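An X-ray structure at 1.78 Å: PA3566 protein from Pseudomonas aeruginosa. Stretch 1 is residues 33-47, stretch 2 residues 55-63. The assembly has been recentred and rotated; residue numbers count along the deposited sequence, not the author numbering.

Stretch 1 (33-47) PSRAEAGCLQYDLHQ
Stretch 2 (55-63) FYMIEQWRD

Strands 40-47 and 55-61 lie antiparallel, their axes 174° apart and 4.4 Å from each other at closest approach. A helix that includes Pro33 to Arg35 leads into a type II turn from Glu37 to Cys40, closed by Cys40 N to Glu37 O at 3.1 Å. Gly39 has phi/psi 76/1, a positive phi that favours glycine.

Reading along the first strand, Cys40 pairs with Trp61, Gln42 with Gln60, Tyr43 with Glu59, Asp44 with Ile58, Leu45 with Met57, His46 with Tyr56 and Gln47 with Phe55. CA-CA distances run from 4.4 Å between Tyr43 CA and Glu59 CA to 5.3 Å between Asp44 CA and Ile58 CA. The extra residue is Leu41, whose psi of -21° departs from extended values and marks a beta bulge. There Gln60 O serves two donors, Leu41 N at 2.9 Å and, weakly, Gln42 N at 3.4 Å, while Gln60 N gives to Gln42 O at 3.0 Å. Beyond the bulge, Arg62 N donates to Gly39 O at 2.9 Å.

The ladder then proceeds regularly. Asp44 N to Ile58 O and Ile58 N to Asp44 O are both 2.9 Å, and Tyr56 N reaches His46 O at 3.0 Å. His46 N to Tyr56 O, at 2.9 Å, is weak because the angle at hydrogen is only 130°. The same Tyr56 O also receives His46 ND1 at 3.0 Å and 160°, with His46 in the m rotamer (chi1 -50°); ND1 therefore acts as a donor here, and Tyr56 O lies at the edge of the His46 ring, near its plane.

Gln42, Asp44, His46, Tyr56, Ile58 and Gln60 share one face. Fully extended Gln42 (chi1 t, chi2 t) uses both ends of its amide: OE1 accepts from Gln60 NE2 at 2.9 Å, and NE2 donates to Asp44 OD2 at 2.8 Å. The other carboxylate oxygen, Asp44 OD1, forms a salt bridge with Arg35 NH2 at 2.7 Å. Arg35 (m, t, t) also sends NE to Tyr43 O at 2.9 Å, satisfying a carbonyl that the partner strand leaves free. Beside these polar links, Ile58 (m, t) places CD1 3.5 Å from His46 CE1.

Cys40, Tyr43, Leu45, Gln47, Phe55, Met57, Glu59 and Trp61 occupy the opposite face. Buried Glu59 (m, t) has a donor for each oxygen: OE1 accepts from Trp61 NE1 at 2.8 Å and a nearly linear 175°, while OE2 receives a weak bond from a water at 3.3 Å. That water's oxygen also lies 2.6 Å from Tyr43 OH. Tyr43 and Trp61 suit this setting because each combines a broad apolar ring with a polar atom, OH or NE1, that finds a partner here. Met57, a selenomethionine (t, p, p), lays CG over the Tyr43 ring, 3.9 Å from its centroid, and its SE packs 3.7 Å from Leu45 CB. Cys40 (t) similarly sets SG over Trp61 (chi1 m), 4.2 Å from the centroid of the six-membered ring. Leu45 (t, p) extends CD1 to 4.3 Å from Phe55 CB.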

# COMPACT_ATOMS: atom_id res chain seq x y z
N PRO A 33 -0.97 -2.61 11.19
CA PRO A 33 -1.06 -4.07 11.11
C PRO A 33 -0.13 -4.66 10.06
O PRO A 33 0.39 -5.80 10.23
CB PRO A 33 -2.53 -4.34 10.81
CG PRO A 33 -3.06 -3.06 10.31
CD PRO A 33 -2.25 -1.97 10.86
N SER A 34 0.08 -3.94 8.96
CA SER A 34 0.97 -4.45 7.91
C SER A 34 2.43 -4.50 8.38
O SER A 34 3.15 -5.47 8.10
CB SER A 34 0.83 -3.67 6.62
OG SER A 34 -0.46 -3.79 6.04
N ARG A 35 2.87 -3.48 9.10
CA ARG A 35 4.24 -3.42 9.60
C ARG A 35 4.56 -4.61 10.54
O ARG A 35 5.71 -5.08 10.59
CB ARG A 35 4.47 -2.11 10.36
CG ARG A 35 4.74 -0.94 9.48
CD ARG A 35 4.77 0.36 10.31
NE ARG A 35 5.09 1.47 9.43
CZ ARG A 35 5.19 2.73 9.83
NH1 ARG A 35 5.05 3.02 11.11
NH2 ARG A 35 5.47 3.69 8.97
N ALA A 36 3.53 -5.11 11.24
CA ALA A 36 3.67 -6.19 12.21
C ALA A 36 3.79 -7.55 11.52
O ALA A 36 4.24 -8.52 12.15
CB ALA A 36 2.47 -6.19 13.15
N GLU A 37 3.36 -7.64 10.26
CA GLU A 37 3.32 -8.95 9.58
C GLU A 37 4.71 -9.57 9.42
O GLU A 37 5.67 -8.89 9.15
CB GLU A 37 2.67 -8.82 8.22
CG GLU A 37 1.22 -8.56 8.25
CD GLU A 37 0.69 -8.48 6.82
OE1 GLU A 37 0.84 -9.51 6.11
OE2 GLU A 37 0.17 -7.40 6.42
N ALA A 38 4.76 -10.90 9.56
CA ALA A 38 5.96 -11.67 9.24
C ALA A 38 6.47 -11.26 7.86
O ALA A 38 5.67 -11.11 6.91
CB ALA A 38 5.62 -13.13 9.21
N GLY A 39 7.78 -11.07 7.75
CA GLY A 39 8.42 -10.76 6.50
C GLY A 39 8.27 -9.32 6.01
O GLY A 39 8.73 -9.03 4.91
N CYS A 40 7.59 -8.46 6.78
CA CYS A 40 7.44 -7.06 6.37
C CYS A 40 8.64 -6.26 6.81
O CYS A 40 8.84 -6.03 8.02
CB CYS A 40 6.12 -6.41 6.90
SG CYS A 40 5.93 -4.78 6.17
N LEU A 41 9.45 -5.87 5.85
CA LEU A 41 10.65 -5.08 6.10
C LEU A 41 10.44 -3.58 6.02
O LEU A 41 11.22 -2.82 6.53
CB LEU A 41 11.77 -5.51 5.14
CG LEU A 41 12.16 -6.95 5.30
CD1 LEU A 41 13.28 -7.25 4.33
CD2 LEU A 41 12.58 -7.18 6.72
N GLN A 42 9.39 -3.16 5.34
CA GLN A 42 9.05 -1.72 5.28
C GLN A 42 7.59 -1.65 4.87
O GLN A 42 7.15 -2.39 4.02
CB GLN A 42 9.92 -0.99 4.25
CG GLN A 42 9.57 0.55 4.14
CD GLN A 42 10.39 1.29 3.12
OE1 GLN A 42 11.09 0.68 2.32
NE2 GLN A 42 10.32 2.65 3.14
N TYR A 43 6.85 -0.70 5.44
CA TYR A 43 5.49 -0.44 4.99
C TYR A 43 5.17 0.98 5.42
O TYR A 43 4.79 1.23 6.58
CB TYR A 43 4.48 -1.46 5.54
CG TYR A 43 3.16 -1.49 4.80
CD1 TYR A 43 2.88 -2.47 3.82
CD2 TYR A 43 2.15 -0.62 5.15
CE1 TYR A 43 1.67 -2.52 3.19
CE2 TYR A 43 0.92 -0.65 4.53
CZ TYR A 43 0.68 -1.60 3.54
OH TYR A 43 -0.53 -1.60 2.94
N ASP A 44 5.39 1.90 4.48
CA ASP A 44 5.32 3.32 4.75
C ASP A 44 4.36 4.01 3.77
O ASP A 44 4.42 3.78 2.59
CB ASP A 44 6.74 3.94 4.62
CG ASP A 44 7.68 3.51 5.75
OD1 ASP A 44 7.22 3.30 6.93
OD2 ASP A 44 8.91 3.43 5.46
N LEU A 45 3.47 4.84 4.32
CA LEU A 45 2.49 5.62 3.59
C LEU A 45 2.94 7.07 3.40
O LEU A 45 3.49 7.67 4.29
CB LEU A 45 1.15 5.64 4.33
CG LEU A 45 0.00 6.41 3.70
CD1 LEU A 45 -0.36 5.91 2.33
CD2 LEU A 45 -1.22 6.32 4.65
N HIS A 46 2.71 7.62 2.22
CA HIS A 46 3.16 8.98 1.89
C HIS A 46 2.06 9.68 1.07
O HIS A 46 1.28 9.02 0.38
CB HIS A 46 4.40 8.98 0.98
CG HIS A 46 5.52 8.11 1.46
ND1 HIS A 46 5.45 6.73 1.39
CD2 HIS A 46 6.72 8.40 2.03
CE1 HIS A 46 6.58 6.22 1.89
NE2 HIS A 46 7.36 7.20 2.28
N GLN A 47 2.04 11.00 1.10
CA GLN A 47 1.16 11.76 0.22
C GLN A 47 2.05 12.62 -0.69
O GLN A 47 3.09 13.17 -0.27
CB GLN A 47 0.22 12.61 1.01
CG GLN A 47 -0.87 13.24 0.20
CD GLN A 47 -1.78 14.03 1.12
OE1 GLN A 47 -1.32 14.54 2.15
NE2 GLN A 47 -3.10 14.07 0.81
N PHE A 55 -1.19 9.18 -3.34
CA PHE A 55 -0.55 8.53 -2.20
C PHE A 55 0.35 7.43 -2.71
O PHE A 55 0.12 6.90 -3.80
CB PHE A 55 -1.57 7.88 -1.28
CG PHE A 55 -2.60 8.85 -0.74
CD1 PHE A 55 -3.73 9.16 -1.46
CD2 PHE A 55 -2.36 9.52 0.42
CE1 PHE A 55 -4.63 10.11 -0.96
CE2 PHE A 55 -3.21 10.39 0.88
CZ PHE A 55 -4.36 10.69 0.17
N TYR A 56 1.35 7.11 -1.90
CA TYR A 56 2.37 6.11 -2.27
C TYR A 56 2.60 5.23 -1.10
O TYR A 56 2.93 5.75 -0.02
CB TYR A 56 3.70 6.79 -2.64
CG TYR A 56 3.60 7.84 -3.69
CD1 TYR A 56 3.27 9.17 -3.36
CD2 TYR A 56 3.78 7.54 -5.03
CE1 TYR A 56 3.18 10.18 -4.34
CE2 TYR A 56 3.69 8.54 -6.01
CZ TYR A 56 3.37 9.86 -5.66
OH TYR A 56 3.26 10.86 -6.61
N MSE A 57 2.46 3.91 -1.28
CA MSE A 57 2.89 2.98 -0.23
C MSE A 57 4.22 2.40 -0.71
O MSE A 57 4.27 1.86 -1.81
CB MSE A 57 1.86 1.86 -0.00
CG MSE A 57 1.99 1.13 1.29
SE MSE A 57 1.30 2.31 2.74
CE MSE A 57 -0.75 2.03 2.44
N ILE A 58 5.26 2.53 0.10
CA ILE A 58 6.57 1.92 -0.18
C ILE A 58 6.67 0.75 0.77
O ILE A 58 6.62 0.90 2.00
CB ILE A 58 7.77 2.89 -0.03
CG1 ILE A 58 7.60 4.16 -0.93
CG2 ILE A 58 9.10 2.14 -0.35
CD1 ILE A 58 8.66 5.17 -0.71
N GLU A 59 6.83 -0.43 0.20
CA GLU A 59 6.79 -1.68 0.94
C GLU A 59 8.03 -2.53 0.58
O GLU A 59 8.47 -2.49 -0.56
CB GLU A 59 5.54 -2.48 0.57
CG GLU A 59 4.22 -1.74 0.63
CD GLU A 59 3.05 -2.56 0.17
OE1 GLU A 59 3.16 -3.81 0.14
OE2 GLU A 59 1.99 -1.95 -0.16
N GLN A 60 8.56 -3.27 1.55
CA GLN A 60 9.57 -4.29 1.29
C GLN A 60 9.10 -5.59 1.95
O GLN A 60 8.66 -5.61 3.12
CB GLN A 60 10.94 -3.88 1.82
CG GLN A 60 11.59 -2.70 1.13
CD GLN A 60 12.97 -2.47 1.66
OE1 GLN A 60 13.85 -3.32 1.49
NE2 GLN A 60 13.16 -1.37 2.40
N TRP A 61 9.25 -6.69 1.24
CA TRP A 61 8.77 -7.96 1.72
C TRP A 61 9.91 -8.94 1.55
O TRP A 61 10.61 -8.90 0.55
CB TRP A 61 7.55 -8.39 0.89
CG TRP A 61 6.34 -7.58 1.15
CD1 TRP A 61 5.84 -6.58 0.38
CD2 TRP A 61 5.50 -7.69 2.29
NE1 TRP A 61 4.72 -6.02 1.00
CE2 TRP A 61 4.50 -6.68 2.18
CE3 TRP A 61 5.49 -8.52 3.41
CZ2 TRP A 61 3.48 -6.55 3.11
CZ3 TRP A 61 4.49 -8.34 4.38
CH2 TRP A 61 3.51 -7.38 4.21
N ARG A 62 10.10 -9.82 2.52
CA ARG A 62 11.22 -10.78 2.45
C ARG A 62 11.15 -11.62 1.17
O ARG A 62 12.18 -11.90 0.56
CB ARG A 62 11.19 -11.67 3.71
CG ARG A 62 12.52 -12.01 4.28
CD ARG A 62 12.38 -12.93 5.52
NE ARG A 62 12.33 -12.36 6.88
CZ ARG A 62 13.35 -11.74 7.49
NH1 ARG A 62 14.48 -11.48 6.83
NH2 ARG A 62 13.25 -11.36 8.77
N ASP A 63 9.97 -12.05 0.77
CA ASP A 63 9.81 -12.88 -0.42
C ASP A 63 8.37 -12.79 -0.88
O ASP A 63 7.54 -12.16 -0.22
CB ASP A 63 10.22 -14.31 -0.13
CG ASP A 63 9.61 -14.89 1.16
OD1 ASP A 63 8.58 -14.40 1.68
OD2 ASP A 63 10.17 -15.89 1.67
O HOH W 1 -0.99 -3.04 0.84